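Local coordinates for death on curing protein (Enterobacteria phage P1, PDB 3DD7), which acts as the toxin of a phage toxin-antitoxin pair, a Fic/DOC-family protein that probably blocks translation and is inhibited by its antitoxin partner Phd, at residues A[79-84]-A[89-94]; A[1-6]-A[56-61]; A[75-80]-A[99-104]. The protein carries 2 engineered substitutions. All blocks are in the same frame, centred on the assembly; numbering follows the deposited sequence. Where two conformers were deposited one is given.

Interaction 1 (A[79-84]-A[89-94]); sequences SALLFL and VQVFDS
Val-89 meets Leu-84 twice, once through its backbone and once through its side chain. Its N donates to Leu-84 O at 2.9 Å with an N-H...O angle of 153°. Beside this bond Val-89 CB rests 3.9 Å from Leu-84 CB, so an apolar contact accompanies the backbone bond. A beta-branched valine suits this place because its bulk begins at CB, close to the main chain. Gln-90 then turns its side chain away from the helix, and the alternation brings Val-91 back to it. With CG1 beside its own backbone N (chi1 -67°), Val-91 sends that methyl between the two leucines one helical turn apart: it lies 3.9 Å from Leu-84 CB and 4.1 Å from Leu-81 CG. The same methyl also covers the carbonyl of Leu-81, with CG1 3.7 Å from Leu-81 O. At Phe-92 the chain moves off the helix; its ring stacks edge-to-face with Tyr-122 and its O is hydrogen-bonded to Tyr-122 OH, while both leucines and Val-89 also pack on that tyrosine. Asp-93, suited to a polar surface, hydrogen-bonds through OD1 to the bound peptide, and Leu-81 packs on an apolar side chain of the same peptide. Ser-94 ends the segment by capping the N of Glu-96, ahead of helix 97-105. The bond from a residue to the carbonyl five positions earlier, accompanied by apolar contact between the same two residues, is the 6→1 pattern of a Schellman motif, consistent with such a C-terminal cap where helix 72-86 gives way to a chain folding back along it.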
ATOM      1  N   SER A  79       0.833  -2.967   0.652  1.00 17.72           N
ATOM      2  CA  SER A  79       0.884  -2.480   2.037  0.50 18.25           C
ATOM      3  C   SER A  79      -0.526  -2.142   2.535  1.00 18.69           C
ATOM      4  O   SER A  79      -0.908  -2.513   3.644  1.00 19.42           O
ATOM      5  CB  SER A  79       1.838  -1.281   2.196  0.50 17.92           C
ATOM      6  OG  SER A  79       1.381  -0.127   1.504  0.50 14.90           O
ATOM      7  N   ALA A  80      -1.304  -1.457   1.691  1.00 19.23           N
ATOM      8  CA  ALA A  80      -2.702  -1.128   2.013  1.00 19.36           C
ATOM      9  C   ALA A  80      -3.484  -2.394   2.333  1.00 18.82           C
ATOM     10  O   ALA A  80      -4.272  -2.437   3.282  1.00 17.85           O
ATOM     11  CB  ALA A  80      -3.367  -0.385   0.840  1.00 19.62           C
ATOM     12  N   LEU A  81      -3.231  -3.447   1.560  1.00 18.10           N
ATOM     13  CA  LEU A  81      -4.007  -4.675   1.713  1.00 18.71           C
ATOM     14  C   LEU A  81      -3.473  -5.507   2.885  1.00 18.99           C
ATOM     15  O   LEU A  81      -4.238  -6.167   3.602  1.00 19.11           O
ATOM     16  CB  LEU A  81      -4.082  -5.445   0.388  1.00 19.01           C
ATOM     17  CG  LEU A  81      -5.308  -5.065  -0.466  1.00 19.81           C
ATOM     18  CD1 LEU A  81      -5.527  -3.566  -0.764  1.00 24.07           C
ATOM     19  CD2 LEU A  81      -5.418  -5.900  -1.759  1.00 18.48           C
ATOM     20  N   LEU A  82      -2.163  -5.418   3.105  1.00 19.47           N
ATOM     21  CA  LEU A  82      -1.554  -5.997   4.306  1.00 19.95           C
ATOM     22  C   LEU A  82      -2.160  -5.363   5.555  1.00 20.28           C
ATOM     23  O   LEU A  82      -2.496  -6.057   6.530  1.00 20.10           O
ATOM     24  CB  LEU A  82      -0.034  -5.808   4.290  1.00 20.32           C
ATOM     25  CG  LEU A  82       0.727  -6.366   5.501  1.00 21.29           C
ATOM     26  CD1 LEU A  82       0.485  -7.860   5.713  1.00 22.75           C
ATOM     27  CD2 LEU A  82       2.235  -6.034   5.409  1.00 19.87           C
ATOM     28  N   PHE A  83      -2.290  -4.039   5.517  1.00 20.12           N
ATOM     29  CA  PHE A  83      -2.929  -3.300   6.577  1.00 20.75           C
ATOM     30  C   PHE A  83      -4.343  -3.845   6.842  1.00 20.77           C
ATOM     31  O   PHE A  83      -4.683  -4.164   7.987  1.00 21.63           O
ATOM     32  CB  PHE A  83      -2.964  -1.800   6.277  1.00 21.05           C
ATOM     33  CG  PHE A  83      -3.814  -1.050   7.242  1.00 20.54           C
ATOM     34  CD1 PHE A  83      -3.299  -0.663   8.485  1.00 21.95           C
ATOM     35  CD2 PHE A  83      -5.149  -0.794   6.951  1.00 22.20           C
ATOM     36  CE1 PHE A  83      -4.082  -0.016   9.387  1.00 22.69           C
ATOM     37  CE2 PHE A  83      -5.957  -0.151   7.883  1.00 21.43           C
ATOM     38  CZ  PHE A  83      -5.414   0.244   9.103  1.00 21.28           C
ATOM     39  N   LEU A  84      -5.157  -3.964   5.793  1.00 20.61           N
ATOM     40  CA  LEU A  84      -6.517  -4.505   5.967  1.00 20.67           C
ATOM     41  C   LEU A  84      -6.493  -5.917   6.565  1.00 20.63           C
ATOM     42  O   LEU A  84      -7.225  -6.196   7.508  1.00 20.74           O
ATOM     43  CB  LEU A  84      -7.311  -4.476   4.661  1.00 20.64           C
ATOM     44  CG  LEU A  84      -7.745  -3.118   4.111  1.00 20.81           C
ATOM     45  CD1 LEU A  84      -8.376  -3.355   2.730  1.00 21.04           C
ATOM     46  CD2 LEU A  84      -8.669  -2.296   5.055  1.00 20.77           C
ATOM     47  N   VAL A  89      -9.605  -7.762   8.110  1.00 22.80           N
ATOM     48  CA  VAL A  89     -10.366  -7.705   6.859  1.00 22.63           C
ATOM     49  C   VAL A  89      -9.773  -8.684   5.847  1.00 22.93           C
ATOM     50  O   VAL A  89      -8.606  -8.547   5.460  1.00 22.75           O
ATOM     51  CB  VAL A  89     -10.405  -6.276   6.259  1.00 22.66           C
ATOM     52  CG1 VAL A  89     -11.119  -6.269   4.885  1.00 22.39           C
ATOM     53  CG2 VAL A  89     -11.043  -5.286   7.233  1.00 21.80           C
ATOM     54  N   GLN A  90     -10.564  -9.672   5.428  1.00 22.80           N
ATOM     55  CA  GLN A  90     -10.129 -10.613   4.393  0.50 23.09           C
ATOM     56  C   GLN A  90      -9.905  -9.872   3.078  1.00 23.01           C
ATOM     57  O   GLN A  90     -10.759  -9.083   2.654  1.00 23.17           O
ATOM     58  CB  GLN A  90     -11.169 -11.717   4.197  0.50 23.15           C
ATOM     59  CG  GLN A  90     -10.771 -12.790   3.189  0.50 23.04           C
ATOM     60  N   VAL A  91      -8.766 -10.117   2.444  1.00 22.50           N
ATOM     61  CA  VAL A  91      -8.467  -9.492   1.165  1.00 22.80           C
ATOM     62  C   VAL A  91      -8.297 -10.565   0.105  1.00 23.00           C
ATOM     63  O   VAL A  91      -8.031 -11.715   0.425  1.00 23.64           O
ATOM     64  CB  VAL A  91      -7.197  -8.612   1.219  1.00 22.55           C
ATOM     65  CG1 VAL A  91      -7.433  -7.368   2.121  1.00 22.15           C
ATOM     66  CG2 VAL A  91      -5.980  -9.418   1.677  1.00 22.91           C
ATOM     67  N   PHE A  92      -8.480 -10.168  -1.148  1.00 22.80           N
ATOM     68  CA  PHE A  92      -8.337 -11.046  -2.293  1.00 23.09           C
ATOM     69  C   PHE A  92      -7.988 -10.160  -3.479  1.00 22.74           C
ATOM     70  O   PHE A  92      -8.184  -8.940  -3.412  1.00 21.93           O
ATOM     71  CB  PHE A  92      -9.634 -11.817  -2.548  1.00 24.23           C
ATOM     72  CG  PHE A  92     -10.863 -10.961  -2.511  1.00 25.40           C
ATOM     73  CD1 PHE A  92     -11.354 -10.389  -3.666  1.00 27.09           C
ATOM     74  CD2 PHE A  92     -11.542 -10.746  -1.312  1.00 27.69           C
ATOM     75  CE1 PHE A  92     -12.513  -9.600  -3.639  1.00 29.26           C
ATOM     76  CE2 PHE A  92     -12.686  -9.951  -1.280  1.00 27.15           C
ATOM     77  CZ  PHE A  92     -13.163  -9.385  -2.447  1.00 27.48           C
ATOM     78  N   ASP A  93      -7.467 -10.758  -4.548  1.00 22.12           N
ATOM     79  CA  ASP A  93      -7.127  -9.989  -5.745  1.00 22.73           C
ATOM     80  C   ASP A  93      -8.412  -9.619  -6.497  1.00 22.55           C
ATOM     81  O   ASP A  93      -9.405 -10.363  -6.480  1.00 23.10           O
ATOM     82  CB  ASP A  93      -6.149 -10.780  -6.630  1.00 22.73           C
ATOM     83  CG  ASP A  93      -5.250  -9.898  -7.473  1.00 23.56           C
ATOM     84  OD1 ASP A  93      -5.532  -8.698  -7.577  1.00 24.58           O
ATOM     85  OD2 ASP A  93      -4.250 -10.415  -8.044  1.00 22.11           O
ATOM     86  N   SER A  94      -8.400  -8.450  -7.122  1.00 22.06           N
ATOM     87  CA  SER A  94      -9.485  -8.019  -7.981  1.00 21.71           C
ATOM     88  C   SER A  94      -8.849  -7.368  -9.189  1.00 21.01           C
ATOM     89  O   SER A  94      -7.828  -6.691  -9.038  1.00 20.22           O
ATOM     90  CB  SER A  94     -10.374  -7.008  -7.254  1.00 22.09           C
ATOM     91  OG  SER A  94     -10.976  -6.112  -8.176  1.00 23.54           O
TER

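Interaction 2 (A[1-6]-A[56-61])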
ATOM      1  N   MET A   1      -5.402   0.261  16.427  1.00 25.26           N
ATOM      2  CA  MET A   1      -5.337  -0.589  15.199  1.00 24.85           C
ATOM      3  C   MET A   1      -3.887  -0.900  14.861  1.00 24.16           C
ATOM      4  O   MET A   1      -2.978  -0.218  15.321  1.00 22.58           O
ATOM      5  CB  MET A   1      -6.056   0.073  14.005  1.00 25.76           C
ATOM      6  CG  MET A   1      -5.549   1.453  13.640  1.00 26.75           C
ATOM      7  SD  MET A   1      -6.306   2.181  12.151  1.00 25.13           S
ATOM      8  CE  MET A   1      -8.026   2.347  12.652  1.00 26.02           C
ATOM      9  N   ARG A   2      -3.682  -1.945  14.066  1.00 23.59           N
ATOM     10  CA  ARG A   2      -2.340  -2.396  13.737  1.00 23.81           C
ATOM     11  C   ARG A   2      -1.811  -1.683  12.498  1.00 23.49           C
ATOM     12  O   ARG A   2      -2.370  -1.804  11.411  1.00 23.57           O
ATOM     13  CB  ARG A   2      -2.313  -3.911  13.554  1.00 23.85           C
ATOM     14  CG  ARG A   2      -2.490  -4.675  14.867  1.00 25.21           C
ATOM     15  CD  ARG A   2      -3.433  -5.842  14.710  1.00 26.60           C
ATOM     16  N   HIS A   3      -0.722  -0.950  12.678  1.00 22.76           N
ATOM     17  CA  HIS A   3      -0.145  -0.159  11.609  1.00 22.30           C
ATOM     18  C   HIS A   3       1.063  -0.824  10.958  1.00 22.00           C
ATOM     19  O   HIS A   3       1.533  -1.873  11.414  1.00 22.29           O
ATOM     20  CB  HIS A   3       0.224   1.221  12.135  1.00 22.01           C
ATOM     21  CG  HIS A   3      -0.959   2.107  12.344  1.00 22.33           C
ATOM     22  ND1 HIS A   3      -1.532   2.827  11.317  1.00 22.97           N
ATOM     23  CD2 HIS A   3      -1.688   2.376  13.455  1.00 21.49           C
ATOM     24  CE1 HIS A   3      -2.565   3.508  11.787  1.00 24.35           C
ATOM     25  NE2 HIS A   3      -2.671   3.263  13.082  1.00 22.52           N
ATOM     26  N   ILE A   4       1.524  -0.223   9.862  1.00 21.46           N
ATOM     27  CA  ILE A   4       2.692  -0.710   9.133  1.00 21.30           C
ATOM     28  C   ILE A   4       3.823   0.247   9.405  1.00 21.64           C
ATOM     29  O   ILE A   4       3.688   1.448   9.163  1.00 21.80           O
ATOM     30  CB  ILE A   4       2.445  -0.744   7.602  1.00 21.84           C
ATOM     31  CG1 ILE A   4       1.258  -1.652   7.272  1.00 22.74           C
ATOM     32  CG2 ILE A   4       3.725  -1.166   6.854  1.00 20.46           C
ATOM     33  CD1 ILE A   4       0.884  -1.654   5.828  1.00 29.92           C
ATOM     34  N   SER A   5       4.933  -0.283   9.906  1.00 22.00           N
ATOM     35  CA  SER A   5       6.087   0.529  10.219  1.00 22.14           C
ATOM     36  C   SER A   5       6.879   0.862   8.938  1.00 21.91           C
ATOM     37  O   SER A   5       6.747   0.170   7.923  1.00 21.99           O
ATOM     38  CB  SER A   5       6.991  -0.205  11.212  1.00 22.18           C
ATOM     39  OG  SER A   5       7.708  -1.239  10.562  1.00 21.99           O
ATOM     40  N   PRO A   6       7.725   1.902   8.996  1.00 22.43           N
ATOM     41  CA  PRO A   6       8.545   2.247   7.839  1.00 22.48           C
ATOM     42  C   PRO A   6       9.450   1.101   7.420  1.00 22.63           C
ATOM     43  O   PRO A   6       9.641   0.875   6.231  1.00 22.96           O
ATOM     44  CB  PRO A   6       9.403   3.416   8.346  1.00 22.71           C
ATOM     45  CG  PRO A   6       8.640   3.985   9.465  1.00 22.65           C
ATOM     46  CD  PRO A   6       7.962   2.820  10.121  1.00 22.67           C
ATOM     47  N   ALA A  56      -6.604   3.297   2.615  1.00 16.48           N
ATOM     48  CA  ALA A  56      -6.484   4.233   1.490  1.00 16.56           C
ATOM     49  C   ALA A  56      -5.350   5.255   1.699  1.00 17.18           C
ATOM     50  O   ALA A  56      -4.668   5.621   0.736  1.00 17.23           O
ATOM     51  CB  ALA A  56      -7.800   4.947   1.249  1.00 16.77           C
ATOM     52  N   THR A  57      -5.180   5.721   2.938  1.00 17.67           N
ATOM     53  CA  THR A  57      -4.162   6.726   3.266  1.00 17.78           C
ATOM     54  C   THR A  57      -2.776   6.113   3.047  1.00 17.49           C
ATOM     55  O   THR A  57      -1.906   6.739   2.419  1.00 17.98           O
ATOM     56  CB  THR A  57      -4.334   7.275   4.713  1.00 18.23           C
ATOM     57  OG1 THR A  57      -5.689   7.686   4.913  1.00 17.41           O
ATOM     58  CG2 THR A  57      -3.448   8.486   4.956  1.00 17.50           C
ATOM     59  N   TYR A  58      -2.579   4.874   3.517  1.00 17.99           N
ATOM     60  CA  TYR A  58      -1.337   4.151   3.194  1.00 18.30           C
ATOM     61  C   TYR A  58      -1.141   4.014   1.688  1.00 17.96           C
ATOM     62  O   TYR A  58      -0.042   4.252   1.177  1.00 18.41           O
ATOM     63  CB  TYR A  58      -1.299   2.756   3.798  1.00 18.67           C
ATOM     64  CG  TYR A  58      -0.888   2.707   5.256  1.00 17.94           C
ATOM     65  CD1 TYR A  58       0.460   2.762   5.631  1.00 18.26           C
ATOM     66  CD2 TYR A  58      -1.847   2.606   6.251  1.00 18.88           C
ATOM     67  CE1 TYR A  58       0.833   2.715   6.974  1.00 18.29           C
ATOM     68  CE2 TYR A  58      -1.494   2.531   7.597  1.00 18.84           C
ATOM     69  CZ  TYR A  58      -0.152   2.599   7.956  1.00 20.30           C
ATOM     70  OH  TYR A  58       0.206   2.540   9.289  1.00 18.03           O
ATOM     71  N   LEU A  59      -2.189   3.592   0.986  1.00 17.86           N
ATOM     72  CA  LEU A  59      -2.085   3.388  -0.440  1.00 17.27           C
ATOM     73  C   LEU A  59      -1.679   4.688  -1.148  1.00 17.22           C
ATOM     74  O   LEU A  59      -0.690   4.716  -1.886  1.00 17.00           O
ATOM     75  CB  LEU A  59      -3.386   2.825  -1.016  1.00 17.89           C
ATOM     76  CG  LEU A  59      -3.306   2.235  -2.427  1.00 17.06           C
ATOM     77  CD1 LEU A  59      -4.426   1.199  -2.699  1.00 17.86           C
ATOM     78  CD2 LEU A  59      -3.320   3.345  -3.504  1.00 18.18           C
ATOM     79  N   VAL A  60      -2.436   5.764  -0.929  1.00 17.08           N
ATOM     80  CA  VAL A  60      -2.146   7.028  -1.608  1.00 17.48           C
ATOM     81  C   VAL A  60      -0.766   7.576  -1.200  1.00 17.41           C
ATOM     82  O   VAL A  60       0.017   8.028  -2.056  1.00 17.01           O
ATOM     83  CB  VAL A  60      -3.257   8.089  -1.398  1.00 17.11           C
ATOM     84  CG1 VAL A  60      -2.902   9.435  -2.072  1.00 17.80           C
ATOM     85  CG2 VAL A  60      -4.590   7.595  -1.944  1.00 17.90           C
ATOM     86  N   ALA A  61      -0.458   7.527   0.098  1.00 17.74           N
ATOM     87  CA  ALA A  61       0.802   8.111   0.589  1.00 17.92           C
ATOM     88  C   ALA A  61       2.037   7.463  -0.050  1.00 18.77           C
ATOM     89  O   ALA A  61       2.985   8.159  -0.452  1.00 18.11           O
ATOM     90  CB  ALA A  61       0.870   8.065   2.114  1.00 19.12           C
TER
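His-3 and Tyr-58 meet at the phenol oxygen: His-3 ND1 lies 2.7 Å from Tyr-58 OH in a hydrogen bond that either partner could donate. The two rings stand rim to rim with their planes at 42°, the histidine nitrogen at the edge of the tyrosine ring and in its plane. The next backbone amide grips the same oxygen, Ile-4 N donating to Tyr-58 OH over 3.1 Å at a nearly straight 165°. With chi1 at -75°, His-3 CG lies anti to its carbonyl carbon, which spreads the imidazole from that amide and lets the hydroxyl fit between them. Ile-4 then adds an apolar contact, its CB 3.9 Å from Tyr-58 CE1, while its CD1 reaches over one face of the ring. Tyrosine suits the place by its length, which lets it span the distance from helix 51-65 to the N-terminal chain. Further out, Phe-83 meets the Tyr-58 ring, Ile-36 touches it, and Gln-40 NE2 adds a weak bond to the hydroxyl. Two bonds from successive residues hold the phenol oxygen; with Ile-4 N as donor, it can still give its own proton to ND1 or take one from it.

Interaction 3 (A[75-80]-A[99-104]); sequences TALNSA and DLTVGA
Leu-77 and Thr-101 are brought together by two ordinary helical rotamers. The leucine holds CG anti to its backbone N (chi1 178°), extending the branch toward helix 97-105, while the threonine, at chi1 -55°, keeps OG1 beside its own N and CG2 anti to it. The two side chains cross at about a right angle. Thr-101 OG1 sits over the tripod of Leu-77 CB, CD1 and CD2, at 3.7, 3.7 and 3.9 Å, on the side of CG opposite its hydrogen. The threonine methyl leans on the base of that side chain, CG2 being 4.2 Å from Leu-77 CB, and comes within 4.4 Å of Ala-76 CB.

Small residues are consistent with the close approach of the backbones, whose nearest CA atoms, those of Leu-77 and Thr-101, are 6.4 Å apart. Alanine and threonine keep the facing surfaces low, and the single leucine supplies the bulk. Around the pair, Ala-76 also packs on Thr-62 and Ala-63 of helix 51-65, and Leu-100 turns to helix 111-122. The bound peptide comes near as well, Leu-77 touching one of its polar side chains and Thr-101 an apolar one, so this helix pair forms part of the surface on which the antitoxin fragment lies.

A hydroxyl set against a leucine would be costly if it lacked a partner, but Thr-101 OG1 is hydrogen-bonded to Leu-97 O, one turn back in its own helix. With its proton given there, it meets Leu-77 by van der Waals contact, and these two segments touch without a polar bond between them.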
ATOM      1  N   THR A  75       4.148  -1.534  -3.936  1.00 17.53           N
ATOM      2  CA  THR A  75       4.341  -1.486  -2.492  1.00 17.90           C
ATOM      3  C   THR A  75       3.140  -0.784  -1.885  1.00 17.83           C
ATOM      4  O   THR A  75       2.655  -1.200  -0.845  1.00 18.33           O
ATOM      5  CB  THR A  75       5.680  -0.809  -2.130  1.00 17.55           C
ATOM      6  OG1 THR A  75       6.755  -1.555  -2.748  1.00 17.06           O
ATOM      7  CG2 THR A  75       5.865  -0.728  -0.604  1.00 18.86           C
ATOM      8  N   ALA A  76       2.639   0.242  -2.578  1.00 18.52           N
ATOM      9  CA  ALA A  76       1.467   1.000  -2.121  1.00 18.46           C
ATOM     10  C   ALA A  76       0.277   0.039  -1.959  1.00 18.68           C
ATOM     11  O   ALA A  76      -0.301  -0.066  -0.885  1.00 18.89           O
ATOM     12  CB  ALA A  76       1.133   2.087  -3.111  1.00 18.36           C
ATOM     13  N   LEU A  77      -0.022  -0.695  -3.034  1.00 18.47           N
ATOM     14  CA  LEU A  77      -1.145  -1.640  -3.069  1.00 18.80           C
ATOM     15  C   LEU A  77      -1.043  -2.762  -2.021  1.00 18.54           C
ATOM     16  O   LEU A  77      -1.968  -2.971  -1.231  1.00 17.57           O
ATOM     17  CB  LEU A  77      -1.324  -2.232  -4.473  1.00 19.44           C
ATOM     18  CG  LEU A  77      -2.454  -3.255  -4.570  1.00 20.95           C
ATOM     19  CD1 LEU A  77      -3.795  -2.619  -4.162  1.00 20.62           C
ATOM     20  CD2 LEU A  77      -2.536  -3.802  -5.973  1.00 20.02           C
ATOM     21  N   ASN A  78       0.085  -3.459  -2.023  1.00 18.29           N
ATOM     22  CA  ASN A  78       0.286  -4.588  -1.118  1.00 18.89           C
ATOM     23  C   ASN A  78       0.276  -4.148   0.345  1.00 18.72           C
ATOM     24  O   ASN A  78      -0.275  -4.864   1.186  1.00 18.50           O
ATOM     25  CB  ASN A  78       1.578  -5.347  -1.476  1.00 19.14           C
ATOM     26  CG  ASN A  78       1.461  -6.133  -2.786  1.00 21.04           C
ATOM     27  OD1 ASN A  78       1.173  -7.342  -2.781  1.00 25.60           O
ATOM     28  ND2 ASN A  78       1.709  -5.470  -3.899  1.00 24.60           N
ATOM     29  N   SER A  79       0.833  -2.967   0.652  1.00 17.72           N
ATOM     30  CA  SER A  79       0.884  -2.480   2.037  0.50 18.25           C
ATOM     31  C   SER A  79      -0.526  -2.142   2.535  1.00 18.69           C
ATOM     32  O   SER A  79      -0.908  -2.513   3.644  1.00 19.42           O
ATOM     33  CB  SER A  79       1.838  -1.281   2.196  0.50 17.92           C
ATOM     34  OG  SER A  79       1.381  -0.127   1.504  0.50 14.90           O
ATOM     35  N   ALA A  80      -1.304  -1.457   1.691  1.00 19.23           N
ATOM     36  CA  ALA A  80      -2.702  -1.128   2.013  1.00 19.36           C
ATOM     37  C   ALA A  80      -3.484  -2.394   2.333  1.00 18.82           C
ATOM     38  O   ALA A  80      -4.272  -2.437   3.282  1.00 17.85           O
ATOM     39  CB  ALA A  80      -3.367  -0.385   0.840  1.00 19.62           C
ATOM     40  N   ASP A  99      -5.575  -0.410 -11.912  1.00 22.16           N
ATOM     41  CA  ASP A  99      -5.984   0.929 -12.369  1.00 22.68           C
ATOM     42  C   ASP A  99      -6.247   1.856 -11.182  1.00 21.99           C
ATOM     43  O   ASP A  99      -5.987   3.061 -11.270  1.00 20.93           O
ATOM     44  CB  ASP A  99      -7.239   0.893 -13.261  1.00 23.88           C
ATOM     45  CG  ASP A  99      -7.035   0.128 -14.559  1.00 26.47           C
ATOM     46  OD1 ASP A  99      -5.901   0.071 -15.078  1.00 30.42           O
ATOM     47  OD2 ASP A  99      -8.041  -0.409 -15.078  1.00 29.28           O
ATOM     48  N   LEU A 100      -6.746   1.284 -10.074  1.00 20.96           N
ATOM     49  CA  LEU A 100      -7.002   2.049  -8.847  1.00 21.30           C
ATOM     50  C   LEU A 100      -5.695   2.641  -8.345  1.00 20.75           C
ATOM     51  O   LEU A 100      -5.605   3.831  -8.024  1.00 20.28           O
ATOM     52  CB  LEU A 100      -7.635   1.160  -7.758  1.00 21.01           C
ATOM     53  CG  LEU A 100      -7.956   1.820  -6.399  1.00 21.56           C
ATOM     54  CD1 LEU A 100      -9.003   2.944  -6.575  1.00 23.74           C
ATOM     55  CD2 LEU A 100      -8.419   0.767  -5.357  1.00 22.82           C
ATOM     56  N   THR A 101      -4.674   1.794  -8.319  1.00 20.53           N
ATOM     57  CA  THR A 101      -3.397   2.162  -7.746  1.00 20.73           C
ATOM     58  C   THR A 101      -2.715   3.185  -8.633  1.00 20.60           C
ATOM     59  O   THR A 101      -2.166   4.154  -8.122  1.00 20.65           O
ATOM     60  CB  THR A 101      -2.547   0.914  -7.509  1.00 20.73           C
ATOM     61  OG1 THR A 101      -3.301  -0.001  -6.700  1.00 20.25           O
ATOM     62  CG2 THR A 101      -1.220   1.248  -6.792  1.00 20.48           C
ATOM     63  N   VAL A 102      -2.760   2.978  -9.951  1.00 20.28           N
ATOM     64  CA  VAL A 102      -2.213   3.956 -10.908  1.00 21.07           C
ATOM     65  C   VAL A 102      -2.914   5.313 -10.729  1.00 21.12           C
ATOM     66  O   VAL A 102      -2.264   6.366 -10.644  1.00 20.86           O
ATOM     67  CB  VAL A 102      -2.331   3.453 -12.379  1.00 21.46           C
ATOM     68  CG1 VAL A 102      -1.892   4.524 -13.382  1.00 20.91           C
ATOM     69  CG2 VAL A 102      -1.517   2.181 -12.567  1.00 21.44           C
ATOM     70  N   GLY A 103      -4.243   5.290 -10.638  1.00 21.06           N
ATOM     71  CA  GLY A 103      -4.995   6.527 -10.457  1.00 20.94           C
ATOM     72  C   GLY A 103      -4.631   7.262  -9.180  1.00 20.87           C
ATOM     73  O   GLY A 103      -4.566   8.500  -9.158  1.00 21.90           O
ATOM     74  N   ALA A 104      -4.399   6.506  -8.115  1.00 20.88           N
ATOM     75  CA  ALA A 104      -3.961   7.073  -6.845  1.00 21.33           C
ATOM     76  C   ALA A 104      -2.581   7.706  -7.016  1.00 21.60           C
ATOM     77  O   ALA A 104      -2.308   8.809  -6.529  1.00 21.86           O
ATOM     78  CB  ALA A 104      -3.906   5.981  -5.782  1.00 21.59           C
TER

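How the interactions relate
From the N terminus, interaction 2 comes first: the chain starts at 1-6, runs through helices 6-20 and 31-45, and closes on 56-61 of helix 51-65. Only afterwards do the other two open, both from helix 72-86. Interaction 1 closes the short return of the following loop, and its span nests inside the longer one that interaction 3 closes on helix 97-105; their helical segments overlap at Ser-79 and Ala-80. Helix 72-86 carries interactions 1 and 3 and packs against both halves of interaction 2. Phe-83 touches Met-1, and Leu-59 touches Ala-76, Ala-80 and Ala-104, tying the N-terminal chain and helix 51-65 to helices 72-86 and 97-105.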